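PDB 2C0R: phosphoserine aminotransferase from Bacillus circulans, which catalyses the reversible, pyridoxal 5'-phosphate-dependent transfer of an amino group between glutamate and 3-phosphohydroxypyruvate, which yields phosphoserine on the pathway to serine. Local coordinates for residues Ile208-Glu211 against Asp212-Ala215; Ala82-Pro85 against Met86-Lys90; Asp228-Lys232 against Asn233-Tyr237. The protein carries 1 engineered substitution. One frame throughout, in Å; residues are numbered along the deposited sequence.

All three interactions are local, each a point where a regular element ends, and they lie on the same side of the chain's centre. Interaction 2, the end of helix 76-88, is the buried one, mostly apolar, with an asparagine amide as its chief polar side chain. Interactions 1 and 3 are partly buried: 208-215 leaves a sheet strand through a 3-10 turn with a salt bridge on its outer side, while 228-237 closes helix 227-232 with main-chain bonds and one water. Val214 ties them together, its CG1 meeting Phe88 CZ of interaction 2 and its CG2 meeting Val231 CG2 of interaction 3. Met83 also touches Tyr230, so interactions 2 and 3 meet directly.

Interaction 1 (Ile208-Glu211 against Asp212-Ala215); sequences IVRE and DLVA
Arg210 sends CG away from its backbone N (chi1 -153°) and bends at chi3, while Asp212 holds CG between its own N and carbonyl carbon (chi1 55°); these torsions bring guanidinium and carboxylate together two residues apart. Arg210 NE gives a salt-bridge hydrogen bond of 2.9 Å to Asp212 OD1. The oxygen accepts on its syn lone pair and lies in the guanidinium plane; the carboxylate plane is turned 54° from it, and a single bond, through NE, joins the two groups. Leu213 brings CD1 over one face of the guanidinium, a place where an apolar branch suits the poorly hydrated face of the cation.

In the backbone, the chain leaves the strand through a 3-10 turn. Leu213 N bonds to Arg210 O at 2.9 Å and Val214 N to Glu211 O at 3.1 Å, each spanning three residues. On the inner side the beta-branched methyls of two buried valines meet tip to tip, Val209 CG2 to Val214 CG1 at 3.7 Å; such short apolar side chains suit a buried place beside the sheet.

The turn follows strand 205-210, which lies between strands 68-73 and 190-194 and runs antiparallel to both; Arg210 packs on Tyr68, and Val214 reaches Tyr227 and Val231 of helix 227-232.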
loop_
_atom_site.group_PDB
_atom_site.type_symbol
_atom_site.label_atom_id
_atom_site.label_comp_id
_atom_site.label_asym_id
_atom_site.label_seq_id
_atom_site.Cartn_x
_atom_site.Cartn_y
_atom_site.Cartn_z
ATOM N N ILE A 208 0.986 -15.860 2.102
ATOM C CA ILE A 208 1.713 -16.897 2.822
ATOM C C ILE A 208 2.013 -17.992 1.811
ATOM O O ILE A 208 1.058 -18.533 1.255
ATOM C CB ILE A 208 0.884 -17.459 3.978
ATOM C CG1 ILE A 208 0.286 -16.343 4.867
ATOM C CG2 ILE A 208 1.699 -18.436 4.796
ATOM C CD1 ILE A 208 -0.516 -16.886 6.031
ATOM N N VAL A 209 3.280 -18.258 1.565
ATOM C CA VAL A 209 3.661 -19.079 0.443
ATOM C C VAL A 209 4.630 -20.158 0.891
ATOM O O VAL A 209 5.509 -19.974 1.713
ATOM C CB VAL A 209 4.251 -18.175 -0.661
ATOM C CG1 VAL A 209 5.572 -17.521 -0.216
ATOM C CG2 VAL A 209 4.365 -18.976 -1.932
ATOM N N ARG A 210 4.406 -21.329 0.320
ATOM C CA ARG A 210 5.305 -22.461 0.527
ATOM C C ARG A 210 6.645 -22.097 -0.134
ATOM O O ARG A 210 6.672 -21.784 -1.326
ATOM C CB ARG A 210 4.677 -23.724 -0.051
ATOM C CG ARG A 210 5.163 -24.984 0.651
ATOM C CD ARG A 210 4.417 -26.237 0.285
ATOM N NE ARG A 210 4.455 -26.435 -1.171
ATOM C CZ ARG A 210 3.389 -26.878 -1.827
ATOM N NH1 ARG A 210 2.262 -27.148 -1.165
ATOM N NH2 ARG A 210 3.436 -27.045 -3.131
ATOM N N GLU A 211 7.706 -22.110 0.655
ATOM C CA GLU A 211 8.959 -21.565 0.161
ATOM C C GLU A 211 9.396 -22.316 -1.083
ATOM O O GLU A 211 9.929 -21.724 -2.024
ATOM C CB GLU A 211 10.026 -21.635 1.267
ATOM C CG GLU A 211 9.772 -20.603 2.354
ATOM C CD GLU A 211 10.526 -20.862 3.648
ATOM O OE1 GLU A 211 10.924 -22.007 3.992
ATOM O OE2 GLU A 211 10.758 -19.890 4.405
ATOM N N ASP A 212 9.140 -23.614 -1.140
ATOM C CA ASP A 212 9.618 -24.420 -2.265
ATOM C C ASP A 212 8.963 -24.067 -3.593
ATOM O O ASP A 212 9.421 -24.413 -4.687
ATOM C CB ASP A 212 9.459 -25.910 -1.933
ATOM C CG ASP A 212 8.060 -26.300 -1.543
ATOM O OD1 ASP A 212 7.095 -25.776 -2.109
ATOM O OD2 ASP A 212 7.897 -27.170 -0.664
ATOM N N LEU A 213 7.868 -23.317 -3.533
ATOM C CA LEU A 213 7.195 -22.921 -4.759
ATOM C C LEU A 213 7.748 -21.655 -5.415
ATOM O O LEU A 213 7.473 -21.404 -6.592
ATOM C CB LEU A 213 5.691 -22.705 -4.493
ATOM C CG LEU A 213 4.977 -24.010 -4.138
ATOM C CD1 LEU A 213 3.473 -23.747 -4.167
ATOM C CD2 LEU A 213 5.263 -25.191 -5.050
ATOM N N VAL A 214 8.501 -20.889 -4.649
ATOM C CA VAL A 214 8.920 -19.564 -5.115
ATOM C C VAL A 214 10.416 -19.320 -5.015
ATOM O O VAL A 214 10.907 -18.190 -4.939
ATOM C CB VAL A 214 8.184 -18.467 -4.313
ATOM C CG1 VAL A 214 6.718 -18.452 -4.711
ATOM C CG2 VAL A 214 8.277 -18.673 -2.812
ATOM N N ALA A 215 11.184 -20.400 -5.021
ATOM C CA ALA A 215 12.627 -20.294 -4.848
ATOM C C ALA A 215 13.268 -19.520 -5.992
ATOM O O ALA A 215 14.252 -18.787 -5.842
ATOM C CB ALA A 215 13.211 -21.688 -4.708
#

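Interaction 2 (Ala82-Pro85 against Met86-Lys90); sequences AMIP and MNFLK
Met86 lays its side chain against the preceding turn of the helix: CG sits 3.1 Å from Ala82 O, and SD passes the small CB of Ala82 at 4.2 Å. Alanine makes the hollow here, and the flexible thioether runs along the Ala82 carbonyl and past that methyl before the bend at chi3 (112°) carries CE away from the turn. One residue on, Met83 and Asn87 run side by side in the same direction. Their shared ridge has Met83 CG against Asn87 ND2, and the amide folds back to give Met83 O a second hydrogen bond of 2.9 Å from ND2, in addition to the one from Asn87 N. The two donors reach that oxygen from opposite faces of its carbonyl plane. Asn87 also bonds outward, ND2 to Leu225 O and OD1 to Tyr227 N, which suits an asparagine in a buried place: one amide serves its own helix and the start of helix 227-232.

On another side of the helix, Ile84 CG2 meets Phe88 CD1 at 4.1 Å, its branch crossing the ring obliquely, while Asn87 CB lies over the ring's centre on one face. Pro85 lacks an N-H, so the helix is kinked where that bond to the turn before is missing. Its compact ring fits against Ala111 and Ile114, its CB lies 4.2 Å from Leu89 CB, and its carbonyl O still accepts Leu89 N at 2.8 Å as the chain leaves helical geometry.

This last turn of helix 76-88 is wedged between several elements. Pro85 and Met86 face helix 102-114, Ile84, Pro85 and Phe88 rest on Tyr145 of strand 143-149, Met83 packs on Tyr227 and Tyr230 of helix 227-232, and Ala82 and Met86 touch Pro222 of the second subunit.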
loop_
_atom_site.group_PDB
_atom_site.type_symbol
_atom_site.label_atom_id
_atom_site.label_comp_id
_atom_site.label_asym_id
_atom_site.label_seq_id
_atom_site.Cartn_x
_atom_site.Cartn_y
_atom_site.Cartn_z
ATOM N N ALA A 82 -3.083 -11.067 -10.565
ATOM C CA ALA A 82 -2.092 -11.011 -11.657
ATOM C C ALA A 82 -0.786 -11.681 -11.274
ATOM O O ALA A 82 -0.194 -12.438 -12.057
ATOM C CB ALA A 82 -1.871 -9.571 -12.072
ATOM N N MET A 83 -0.354 -11.368 -10.055
ATOM C CA MET A 83 0.973 -11.914 -9.688
ATOM C C MET A 83 1.035 -13.430 -9.610
ATOM O O MET A 83 2.047 -14.039 -9.958
ATOM C CB MET A 83 1.343 -11.247 -8.372
ATOM C CG MET A 83 2.804 -11.431 -7.990
ATOM S SD MET A 83 3.149 -10.375 -6.534
ATOM C CE MET A 83 4.819 -11.023 -6.192
ATOM N N ILE A 84 -0.067 -14.071 -9.185
ATOM C CA ILE A 84 -0.069 -15.558 -9.131
ATOM C C ILE A 84 0.134 -16.192 -10.517
ATOM O O ILE A 84 1.119 -16.951 -10.717
ATOM C CB ILE A 84 -1.374 -15.995 -8.404
ATOM C CG1 ILE A 84 -1.343 -15.665 -6.926
ATOM C CG2 ILE A 84 -1.679 -17.473 -8.653
ATOM C CD1 ILE A 84 -2.732 -15.508 -6.338
ATOM N N PRO A 85 -0.697 -15.943 -11.523
ATOM C CA PRO A 85 -0.401 -16.550 -12.836
ATOM C C PRO A 85 0.908 -16.036 -13.408
ATOM O O PRO A 85 1.638 -16.795 -14.079
ATOM C CB PRO A 85 -1.586 -16.092 -13.691
ATOM C CG PRO A 85 -2.235 -14.954 -12.979
ATOM C CD PRO A 85 -1.962 -15.202 -11.526
ATOM N N MET A 86 1.267 -14.777 -13.193
ATOM C CA MET A 86 2.580 -14.324 -13.708
ATOM C C MET A 86 3.712 -15.173 -13.168
ATOM O O MET A 86 4.696 -15.424 -13.890
ATOM C CB MET A 86 2.784 -12.841 -13.353
ATOM C CG MET A 86 1.926 -11.913 -14.192
ATOM S SD MET A 86 1.999 -10.190 -13.590
ATOM C CE MET A 86 2.892 -9.499 -14.993
ATOM N N ASN A 87 3.613 -15.573 -11.912
ATOM C CA ASN A 87 4.728 -16.312 -11.321
ATOM C C ASN A 87 4.645 -17.812 -11.621
ATOM O O ASN A 87 5.719 -18.426 -11.692
ATOM C CB ASN A 87 4.796 -16.103 -9.806
ATOM C CG ASN A 87 5.526 -14.824 -9.461
ATOM O OD1 ASN A 87 6.704 -14.915 -9.116
ATOM N ND2 ASN A 87 4.872 -13.678 -9.594
ATOM N N PHE A 88 3.453 -18.354 -11.763
ATOM C CA PHE A 88 3.314 -19.821 -11.832
ATOM C C PHE A 88 2.783 -20.382 -13.128
ATOM O O PHE A 88 2.884 -21.587 -13.360
ATOM C CB PHE A 88 2.356 -20.260 -10.711
ATOM C CG PHE A 88 2.890 -19.827 -9.369
ATOM C CD1 PHE A 88 2.016 -19.148 -8.518
ATOM C CD2 PHE A 88 4.190 -20.030 -8.934
ATOM C CE1 PHE A 88 2.402 -18.700 -7.276
ATOM C CE2 PHE A 88 4.570 -19.593 -7.670
ATOM C CZ PHE A 88 3.677 -18.927 -6.832
ATOM N N LEU A 89 2.178 -19.560 -13.982
ATOM C CA LEU A 89 1.608 -20.139 -15.201
ATOM C C LEU A 89 2.662 -20.206 -16.291
ATOM O O LEU A 89 3.059 -19.137 -16.744
ATOM C CB LEU A 89 0.454 -19.245 -15.678
ATOM C CG LEU A 89 -0.305 -19.719 -16.922
ATOM C CD1 LEU A 89 -0.719 -21.164 -16.745
ATOM C CD2 LEU A 89 -1.523 -18.837 -17.182
ATOM N N LYS A 90 3.079 -21.397 -16.703
ATOM C CA LYS A 90 4.078 -21.475 -17.768
ATOM C C LYS A 90 3.438 -21.819 -19.094
ATOM O O LYS A 90 2.321 -22.316 -19.112
ATOM C CB LYS A 90 5.158 -22.498 -17.392
ATOM C CG LYS A 90 6.023 -22.020 -16.206
#

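Interaction 3 (Asp228-Lys232 against Asn233-Tyr237); sequences DTYVK and NNSLY
Tyr230 O receives Ser235 N at 2.8 Å and Val231 O receives Asn234 N at 3.3 Å, a Schellman motif that ends helix 227-232 and overlaps a type I' turn from Asn233 to Leu236, in which Asn234 and Ser235 both have positive phi. Asn234 is the C-prime residue (phi 52°), a conformation asparagine tolerates better than most residues with a side chain. The Ser235 bond lies in the carbonyl plane on a lone pair, whereas Asn234 N stands far above the plane of its acceptor.

Thr229 and Tyr237 pack across the turn. With OG1 anti to the carbonyl carbon (chi1 -62°), Thr229 CG2 falls anti to the backbone N and comes up against Tyr237 CB and CG, 3.6 Å from each; OG1 bonds to Thr223 O. A threonine thus turns a methyl to the aromatic and a hydroxyl to the main chain. Tyr237 OH is hydrogen-bonded to Lys106 NZ of the second subunit, and the next residue, Asn238, binds pyridoxal 5'-phosphate, so this helix end leads directly to a cofactor site. Ser235, small enough to sit against Tyr230 CB, bonds through OG to Phe72 N of strand 68-73. A water bridges the turn, accepting from Tyr237 N at 2.9 Å and donating to Thr229 O at 3.2 Å.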
loop_
_atom_site.group_PDB
_atom_site.type_symbol
_atom_site.label_atom_id
_atom_site.label_comp_id
_atom_site.label_asym_id
_atom_site.label_seq_id
_atom_site.Cartn_x
_atom_site.Cartn_y
_atom_site.Cartn_z
ATOM N N ASP A 228 10.061 -14.099 -5.400
ATOM C CA ASP A 228 11.379 -14.212 -4.718
ATOM C C ASP A 228 11.916 -12.854 -4.318
ATOM O O ASP A 228 12.723 -12.748 -3.367
ATOM C CB ASP A 228 12.317 -15.016 -5.627
ATOM C CG ASP A 228 12.644 -14.422 -6.979
ATOM O OD1 ASP A 228 12.243 -13.299 -7.333
ATOM O OD2 ASP A 228 13.332 -15.143 -7.748
ATOM N N THR A 229 11.479 -11.787 -4.977
ATOM C CA THR A 229 11.868 -10.440 -4.468
ATOM C C THR A 229 11.449 -10.264 -3.022
ATOM O O THR A 229 12.147 -9.649 -2.218
ATOM C CB THR A 229 11.197 -9.342 -5.311
ATOM O OG1 THR A 229 11.719 -9.515 -6.627
ATOM C CG2 THR A 229 11.493 -7.936 -4.755
ATOM N N TYR A 230 10.233 -10.716 -2.687
ATOM C CA TYR A 230 9.715 -10.585 -1.310
ATOM C C TYR A 230 10.360 -11.628 -0.425
ATOM O O TYR A 230 10.716 -11.284 0.710
ATOM C CB TYR A 230 8.179 -10.663 -1.298
ATOM C CG TYR A 230 7.600 -9.532 -2.129
ATOM C CD1 TYR A 230 7.403 -9.620 -3.487
ATOM C CD2 TYR A 230 7.256 -8.336 -1.497
ATOM C CE1 TYR A 230 6.878 -8.590 -4.222
ATOM C CE2 TYR A 230 6.730 -7.266 -2.228
ATOM C CZ TYR A 230 6.553 -7.406 -3.583
ATOM O OH TYR A 230 6.032 -6.358 -4.321
ATOM N N VAL A 231 10.531 -12.872 -0.926
ATOM C CA VAL A 231 11.090 -13.881 -0.057
ATOM C C VAL A 231 12.531 -13.532 0.297
ATOM O O VAL A 231 12.914 -13.518 1.451
ATOM C CB VAL A 231 11.017 -15.278 -0.685
ATOM C CG1 VAL A 231 11.771 -16.276 0.200
ATOM C CG2 VAL A 231 9.559 -15.681 -0.921
ATOM N N LYS A 232 13.345 -13.248 -0.708
ATOM C CA LYS A 232 14.778 -13.066 -0.504
ATOM C C LYS A 232 15.068 -11.820 0.300
ATOM O O LYS A 232 16.113 -11.738 0.917
ATOM C CB LYS A 232 15.477 -12.982 -1.878
ATOM C CG LYS A 232 15.374 -14.347 -2.581
ATOM C CD LYS A 232 16.063 -14.316 -3.946
ATOM C CE LYS A 232 16.440 -15.769 -4.316
ATOM N NZ LYS A 232 15.593 -16.646 -3.411
ATOM N N ASN A 233 14.156 -10.851 0.275
ATOM C CA ASN A 233 14.374 -9.596 0.959
ATOM C C ASN A 233 13.433 -9.404 2.147
ATOM O O ASN A 233 13.316 -8.297 2.687
ATOM C CB ASN A 233 14.172 -8.411 0.020
ATOM C CG ASN A 233 15.188 -8.463 -1.136
ATOM O OD1 ASN A 233 14.877 -8.861 -2.257
ATOM N ND2 ASN A 233 16.364 -8.047 -0.740
ATOM N N ASN A 234 12.754 -10.462 2.558
ATOM C CA ASN A 234 11.833 -10.369 3.689
ATOM C C ASN A 234 10.831 -9.234 3.550
ATOM O O ASN A 234 10.546 -8.562 4.575
ATOM C CB ASN A 234 12.624 -10.251 4.993
ATOM C CG ASN A 234 11.764 -10.435 6.230
ATOM O OD1 ASN A 234 10.703 -11.115 6.205
ATOM N ND2 ASN A 234 12.216 -9.838 7.357
ATOM N N SER A 235 10.294 -9.053 2.369
ATOM C CA SER A 235 9.318 -8.013 2.077
ATOM C C SER A 235 9.871 -6.622 2.306
ATOM O O SER A 235 9.118 -5.658 2.434
ATOM C CB SER A 235 7.980 -8.243 2.824
ATOM O OG SER A 235 7.481 -9.530 2.510
ATOM N N LEU A 236 11.181 -6.484 2.320
ATOM C CA LEU A 236 11.804 -5.177 2.512
ATOM C C LEU A 236 12.665 -4.761 1.329
ATOM O O LEU A 236 13.513 -3.863 1.460
ATOM C CB LEU A 236 12.693 -5.180 3.769
ATOM C CG LEU A 236 11.932 -5.446 5.084
ATOM C CD1 LEU A 236 12.908 -5.697 6.231
ATOM C CD2 LEU A 236 10.977 -4.329 5.462
ATOM N N TYR A 237 12.489 -5.346 0.166
ATOM C CA TYR A 237 13.231 -4.908 -0.997
ATOM C C TYR A 237 13.020 -3.432 -1.252
ATOM O O TYR A 237 13.963 -2.717 -1.561
ATOM C CB TYR A 237 12.806 -5.752 -2.232
ATOM C CG TYR A 237 13.466 -5.181 -3.491
ATOM C CD1 TYR A 237 14.797 -5.445 -3.818
ATOM C CD2 TYR A 237 12.723 -4.384 -4.360
ATOM C CE1 TYR A 237 15.350 -4.896 -4.972
ATOM C CE2 TYR A 237 13.271 -3.833 -5.488
ATOM C CZ TYR A 237 14.590 -4.092 -5.788
ATOM O OH TYR A 237 15.106 -3.544 -6.959
HETATM O O HOH W 1 10.507 -7.311 -0.729
#